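Local structure of capsid polyprotein VP90 (Turkey astrovirus 2, 3TS3) at residues Leu131-Ile144 with Ala155-Phe168. The protein forms, through this projection domain, the spike of the astrovirus capsid, whose polyprotein probably self-assembles into an icosahedral shell. Numbering follows the deposited sequence.
Sequences LKQRLNLAEGDPVI and ALFYRTSDEKYILF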
loop_
_atom_site.group_PDB
_atom_site.type_symbol
_atom_site.label_atom_id
_atom_site.label_comp_id
_atom_site.label_asym_id
_atom_site.label_seq_id
_atom_site.Cartn_x
_atom_site.Cartn_y
_atom_site.Cartn_z
ATOM N N LEU C 131 11.135 -12.170 22.790
ATOM C CA LEU C 131 10.866 -11.567 21.500
ATOM C C LEU C 131 12.002 -11.866 20.527
ATOM O O LEU C 131 11.767 -12.152 19.373
ATOM C CB LEU C 131 10.632 -10.064 21.652
ATOM C CG LEU C 131 10.239 -9.283 20.400
ATOM C CD1 LEU C 131 9.070 -9.940 19.680
ATOM C CD2 LEU C 131 9.909 -7.855 20.783
ATOM N N LYS C 132 13.235 -11.819 21.004
ATOM C CA LYS C 132 14.359 -12.143 20.140
ATOM C C LYS C 132 14.229 -13.583 19.679
ATOM O O LYS C 132 14.526 -13.901 18.544
ATOM C CB LYS C 132 15.686 -11.975 20.866
ATOM C CG LYS C 132 16.160 -10.571 21.036
ATOM C CD LYS C 132 17.396 -10.605 21.905
ATOM C CE LYS C 132 17.871 -9.239 22.281
ATOM N NZ LYS C 132 18.959 -9.335 23.294
ATOM N N GLN C 133 13.785 -14.452 20.570
ATOM C CA GLN C 133 13.627 -15.859 20.229
ATOM C C GLN C 133 12.607 -16.016 19.111
ATOM O O GLN C 133 12.817 -16.773 18.176
ATOM C CB GLN C 133 13.152 -16.641 21.455
ATOM C CG GLN C 133 13.307 -18.143 21.363
ATOM C CD GLN C 133 14.634 -18.615 21.920
ATOM O OE1 GLN C 133 15.676 -18.014 21.671
ATOM N NE2 GLN C 133 14.599 -19.699 22.691
ATOM N N ARG C 134 11.499 -15.293 19.208
ATOM C CA ARG C 134 10.468 -15.339 18.175
ATOM C C ARG C 134 10.951 -14.823 16.830
ATOM O O ARG C 134 10.578 -15.341 15.791
ATOM C CB ARG C 134 9.231 -14.566 18.591
ATOM C CG ARG C 134 8.520 -15.189 19.734
ATOM C CD ARG C 134 7.049 -15.167 19.492
ATOM N NE ARG C 134 6.317 -15.601 20.667
ATOM C CZ ARG C 134 5.100 -15.185 20.960
ATOM N NH1 ARG C 134 4.492 -14.330 20.157
ATOM N NH2 ARG C 134 4.497 -15.615 22.050
ATOM N N LEU C 135 11.776 -13.794 16.854
ATOM C CA LEU C 135 12.282 -13.240 15.618
ATOM C C LEU C 135 13.075 -14.304 14.879
ATOM O O LEU C 135 13.042 -14.356 13.659
ATOM C CB LEU C 135 13.122 -12.001 15.870
ATOM C CG LEU C 135 12.284 -10.749 16.093
ATOM C CD1 LEU C 135 13.162 -9.629 16.587
ATOM C CD2 LEU C 135 11.572 -10.369 14.808
ATOM N N ASN C 136 13.786 -15.147 15.622
ATOM C CA ASN C 136 14.536 -16.237 15.010
ATOM C C ASN C 136 15.481 -15.784 13.897
ATOM O O ASN C 136 15.497 -16.341 12.814
ATOM C CB ASN C 136 13.595 -17.320 14.503
ATOM C CG ASN C 136 14.322 -18.590 14.141
ATOM O OD1 ASN C 136 15.371 -18.887 14.691
ATOM N ND2 ASN C 136 13.764 -19.344 13.212
ATOM N N LEU C 137 16.268 -14.769 14.193
ATOM C CA LEU C 137 17.209 -14.220 13.241
ATOM C C LEU C 137 18.613 -14.742 13.492
ATOM O O LEU C 137 18.914 -15.250 14.566
ATOM C CB LEU C 137 17.202 -12.694 13.305
ATOM C CG LEU C 137 15.903 -11.976 12.943
ATOM C CD1 LEU C 137 15.938 -10.535 13.415
ATOM C CD2 LEU C 137 15.600 -12.052 11.453
ATOM N N ALA C 138 19.463 -14.594 12.490
ATOM C CA ALA C 138 20.856 -14.979 12.596
ATOM C C ALA C 138 21.677 -13.718 12.461
ATOM O O ALA C 138 21.319 -12.816 11.731
ATOM C CB ALA C 138 21.223 -15.964 11.501
ATOM N N GLU C 139 22.795 -13.661 13.163
ATOM C CA GLU C 139 23.635 -12.493 13.082
ATOM C C GLU C 139 24.056 -12.359 11.629
ATOM O O GLU C 139 24.430 -13.330 10.986
ATOM C CB GLU C 139 24.855 -12.652 13.999
ATOM C CG GLU C 139 25.738 -11.426 14.054
ATOM C CD GLU C 139 26.978 -11.611 14.913
ATOM O OE1 GLU C 139 27.268 -12.752 15.316
ATOM O OE2 GLU C 139 27.678 -10.612 15.157
ATOM N N GLY C 140 23.994 -11.136 11.122
ATOM C CA GLY C 140 24.325 -10.854 9.744
ATOM C C GLY C 140 23.160 -10.877 8.769
ATOM O O GLY C 140 23.340 -10.519 7.624
ATOM N N ASP C 141 21.973 -11.267 9.221
ATOM C CA ASP C 141 20.806 -11.256 8.338
ATOM C C ASP C 141 20.533 -9.823 7.929
ATOM O O ASP C 141 20.711 -8.922 8.721
ATOM C CB ASP C 141 19.570 -11.814 9.047
ATOM C CG ASP C 141 19.513 -13.331 9.024
ATOM O OD1 ASP C 141 20.324 -13.948 8.323
ATOM O OD2 ASP C 141 18.646 -13.885 9.710
ATOM N N PRO C 142 20.078 -9.610 6.703
ATOM C CA PRO C 142 19.820 -8.239 6.272
ATOM C C PRO C 142 18.755 -7.575 7.134
ATOM O O PRO C 142 17.771 -8.204 7.472
ATOM C CB PRO C 142 19.290 -8.425 4.852
ATOM C CG PRO C 142 19.989 -9.652 4.353
ATOM C CD PRO C 142 20.132 -10.550 5.567
ATOM N N VAL C 143 18.986 -6.319 7.496
ATOM C CA VAL C 143 17.993 -5.526 8.195
ATOM C C VAL C 143 17.890 -4.143 7.560
ATOM O O VAL C 143 18.890 -3.567 7.156
ATOM C CB VAL C 143 18.248 -5.444 9.719
ATOM C CG1 VAL C 143 19.588 -4.815 10.031
ATOM C CG2 VAL C 143 17.125 -4.691 10.403
ATOM N N ILE C 144 16.669 -3.645 7.439
ATOM C CA ILE C 144 16.449 -2.338 6.843
ATOM C C ILE C 144 15.583 -1.456 7.734
ATOM O O ILE C 144 14.523 -1.863 8.163
ATOM C CB ILE C 144 15.790 -2.456 5.453
ATOM C CG1 ILE C 144 16.688 -3.245 4.497
ATOM C CG2 ILE C 144 15.473 -1.078 4.886
ATOM C CD1 ILE C 144 15.995 -3.664 3.210
ATOM N N ALA C 155 11.345 -2.258 11.313
ATOM C CA ALA C 155 12.432 -2.928 10.634
ATOM C C ALA C 155 11.934 -3.984 9.671
ATOM O O ALA C 155 10.995 -4.693 9.969
ATOM C CB ALA C 155 13.370 -3.560 11.644
ATOM N N LEU C 156 12.594 -4.092 8.524
ATOM C CA LEU C 156 12.327 -5.173 7.592
ATOM C C LEU C 156 13.568 -6.057 7.597
ATOM O O LEU C 156 14.669 -5.588 7.342
ATOM C CB LEU C 156 12.061 -4.639 6.184
ATOM C CG LEU C 156 11.886 -5.657 5.049
ATOM C CD1 LEU C 156 10.654 -6.513 5.243
ATOM C CD2 LEU C 156 11.825 -4.940 3.713
ATOM N N PHE C 157 13.373 -7.334 7.899
ATOM C CA PHE C 157 14.469 -8.281 7.946
ATOM C C PHE C 157 14.323 -9.278 6.811
ATOM O O PHE C 157 13.232 -9.522 6.325
ATOM C CB PHE C 157 14.430 -9.112 9.235
ATOM C CG PHE C 157 14.624 -8.335 10.508
ATOM C CD1 PHE C 157 15.888 -7.973 10.933
ATOM C CD2 PHE C 157 13.549 -8.044 11.321
ATOM C CE1 PHE C 157 16.063 -7.288 12.116
ATOM C CE2 PHE C 157 13.721 -7.368 12.502
ATOM C CZ PHE C 157 14.979 -6.989 12.897
ATOM N N TYR C 158 15.442 -9.864 6.407
ATOM C CA TYR C 158 15.403 -11.025 5.547
ATOM C C TYR C 158 15.980 -12.149 6.397
ATOM O O TYR C 158 17.168 -12.149 6.702
ATOM C CB TYR C 158 16.218 -10.817 4.275
ATOM C CG TYR C 158 16.126 -11.971 3.296
ATOM C CD1 TYR C 158 14.920 -12.332 2.743
ATOM C CD2 TYR C 158 17.247 -12.676 2.924
ATOM C CE1 TYR C 158 14.825 -13.377 1.858
ATOM C CE2 TYR C 158 17.164 -13.721 2.036
ATOM C CZ TYR C 158 15.950 -14.069 1.501
ATOM O OH TYR C 158 15.860 -15.115 0.611
ATOM N N ARG C 159 15.134 -13.105 6.772
ATOM C CA ARG C 159 15.594 -14.235 7.570
ATOM C C ARG C 159 16.086 -15.281 6.585
ATOM O O ARG C 159 15.315 -16.036 6.019
ATOM C CB ARG C 159 14.466 -14.794 8.439
ATOM C CG ARG C 159 14.912 -15.889 9.408
ATOM C CD ARG C 159 13.746 -16.656 10.028
ATOM N NE ARG C 159 12.939 -15.851 10.935
ATOM C CZ ARG C 159 11.615 -15.765 10.895
ATOM N NH1 ARG C 159 10.923 -16.428 9.981
ATOM N NH2 ARG C 159 10.986 -15.006 11.775
ATOM N N THR C 160 17.396 -15.318 6.412
ATOM C CA THR C 160 18.040 -16.141 5.402
ATOM C C THR C 160 17.769 -17.627 5.577
ATOM O O THR C 160 17.683 -18.348 4.602
ATOM C CB THR C 160 19.559 -15.893 5.349
ATOM O OG1 THR C 160 20.150 -16.246 6.597
ATOM C CG2 THR C 160 19.846 -14.436 5.080
ATOM N N SER C 161 17.609 -18.075 6.814
ATOM C CA SER C 161 17.433 -19.497 7.072
ATOM C C SER C 161 16.201 -20.067 6.384
ATOM O O SER C 161 16.230 -21.193 5.916
ATOM C CB SER C 161 17.366 -19.777 8.572
ATOM O OG SER C 161 16.269 -19.119 9.178
ATOM N N ASP C 162 15.106 -19.315 6.364
ATOM C CA ASP C 162 13.911 -19.767 5.657
ATOM C C ASP C 162 13.480 -18.858 4.492
ATOM O O ASP C 162 12.377 -18.983 3.991
ATOM C CB ASP C 162 12.753 -20.044 6.617
ATOM C CG ASP C 162 12.346 -18.830 7.399
ATOM O OD1 ASP C 162 12.896 -17.760 7.118
ATOM O OD2 ASP C 162 11.483 -18.947 8.285
ATOM N N GLU C 163 14.352 -17.944 4.086
ATOM C CA GLU C 163 14.128 -17.027 2.950
ATOM C C GLU C 163 12.852 -16.252 3.066
ATOM O O GLU C 163 12.134 -16.045 2.099
ATOM C CB GLU C 163 14.221 -17.777 1.612
ATOM C CG GLU C 163 15.565 -18.452 1.419
ATOM C CD GLU C 163 15.780 -18.978 0.019
ATOM O OE1 GLU C 163 15.115 -18.500 -0.925
ATOM O OE2 GLU C 163 16.643 -19.865 -0.138
ATOM N N LYS C 164 12.591 -15.761 4.270
ATOM C CA LYS C 164 11.391 -14.983 4.535
ATOM C C LYS C 164 11.703 -13.525 4.836
ATOM O O LYS C 164 12.640 -13.219 5.554
ATOM C CB LYS C 164 10.602 -15.571 5.710
ATOM C CG LYS C 164 9.790 -16.813 5.386
ATOM C CD LYS C 164 8.833 -17.096 6.527
ATOM C CE LYS C 164 8.070 -18.375 6.312
ATOM N NZ LYS C 164 7.188 -18.663 7.467
ATOM N N TYR C 165 10.895 -12.634 4.282
ATOM C CA TYR C 165 11.015 -11.216 4.577
ATOM C C TYR C 165 10.087 -10.954 5.750
ATOM O O TYR C 165 8.892 -11.187 5.673
ATOM C CB TYR C 165 10.576 -10.374 3.382
ATOM C CG TYR C 165 11.509 -10.417 2.196
ATOM C CD1 TYR C 165 11.414 -11.417 1.246
ATOM C CD2 TYR C 165 12.463 -9.440 2.021
ATOM C CE1 TYR C 165 12.261 -11.442 0.167
ATOM C CE2 TYR C 165 13.303 -9.460 0.961
ATOM C CZ TYR C 165 13.192 -10.461 0.028
ATOM O OH TYR C 165 14.038 -10.469 -1.034
ATOM N N ILE C 166 10.665 -10.487 6.846
ATOM C CA ILE C 166 9.919 -10.301 8.065
ATOM C C ILE C 166 9.770 -8.831 8.387
ATOM O O ILE C 166 10.749 -8.134 8.554
ATOM C CB ILE C 166 10.652 -10.975 9.237
ATOM C CG1 ILE C 166 10.855 -12.460 8.941
ATOM C CG2 ILE C 166 9.905 -10.759 10.536
ATOM C CD1 ILE C 166 9.561 -13.225 8.800
ATOM N N LEU C 167 8.533 -8.373 8.492
ATOM C CA LEU C 167 8.288 -6.985 8.829
ATOM C C LEU C 167 7.994 -6.916 10.324
ATOM O O LEU C 167 7.062 -7.531 10.799
ATOM C CB LEU C 167 7.102 -6.459 8.022
ATOM C CG LEU C 167 6.676 -5.019 8.301
ATOM C CD1 LEU C 167 7.759 -4.025 7.932
ATOM C CD2 LEU C 167 5.382 -4.713 7.580
ATOM N N PHE C 168 8.821 -6.179 11.056
ATOM C CA PHE C 168 8.726 -6.126 12.507
ATOM C C PHE C 168 8.377 -4.720 12.968
ATOM O O PHE C 168 9.080 -3.778 12.664
ATOM C CB PHE C 168 10.067 -6.575 13.103
ATOM C CG PHE C 168 10.170 -6.398 14.590
ATOM C CD1 PHE C 168 9.432 -7.186 15.435
ATOM C CD2 PHE C 168 11.025 -5.463 15.140
ATOM C CE1 PHE C 168 9.526 -7.045 16.789
ATOM C CE2 PHE C 168 11.114 -5.315 16.502
ATOM C CZ PHE C 168 10.365 -6.101 17.322
HETATM O O HOH W 1 17.326 -17.752 11.394
HETATM O O HOH W 2 18.583 -16.621 9.346
#
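Strands 142-148 and 153-159 form an antiparallel beta hairpin in the spike domain, and helix 129-135 with the loop after it covers one face of the sheet. Ile144 and Leu156 are a hydrogen-bonded pair (Ile144 N to Leu156 O 2.8 Å, Leu156 N to Ile144 O 3.0 Å). Tyr158 N continues the pairing to Pro142 O. On the face carrying Val143 and Phe157, Leu137 from that loop sets CD1 over the ring centre, 3.5 Å from the Phe157 centroid, a CH-pi contact. Val143 lies alongside the same ring, its CG2, anti to the backbone N, 3.3 Å from Phe157 CE1. Leu135 crosses the Phe168 side chain at about a right angle, its CD2 3.9 Å from Phe168 CD1, while Leu131 CD2 meets that ring's edge. Ile57 packs on both rings.

Arg159 holds the end of the helix. Bent at chi3 (-68°), it brings NE (3.1 Å) and NH2 (2.9 Å) side-on to Leu135 O, which lies in the guanidinium plane. Its NH1 salt-bridges Asp162 OD2, and these three bonds, two to one atom, fix the guanidinium's rotation. Thr160 OG1 donates to Asp141 OD1 (2.9 Å) from the syn side, tilted out of the carboxylate plane, and Ala138 N reaches Asp141 OD2 from above it. A water donates to Asp141 OD2 and accepts from Ser161 N. Asp141 thus joins the 138-141 turn to residues 160-161 through both carboxylate oxygens.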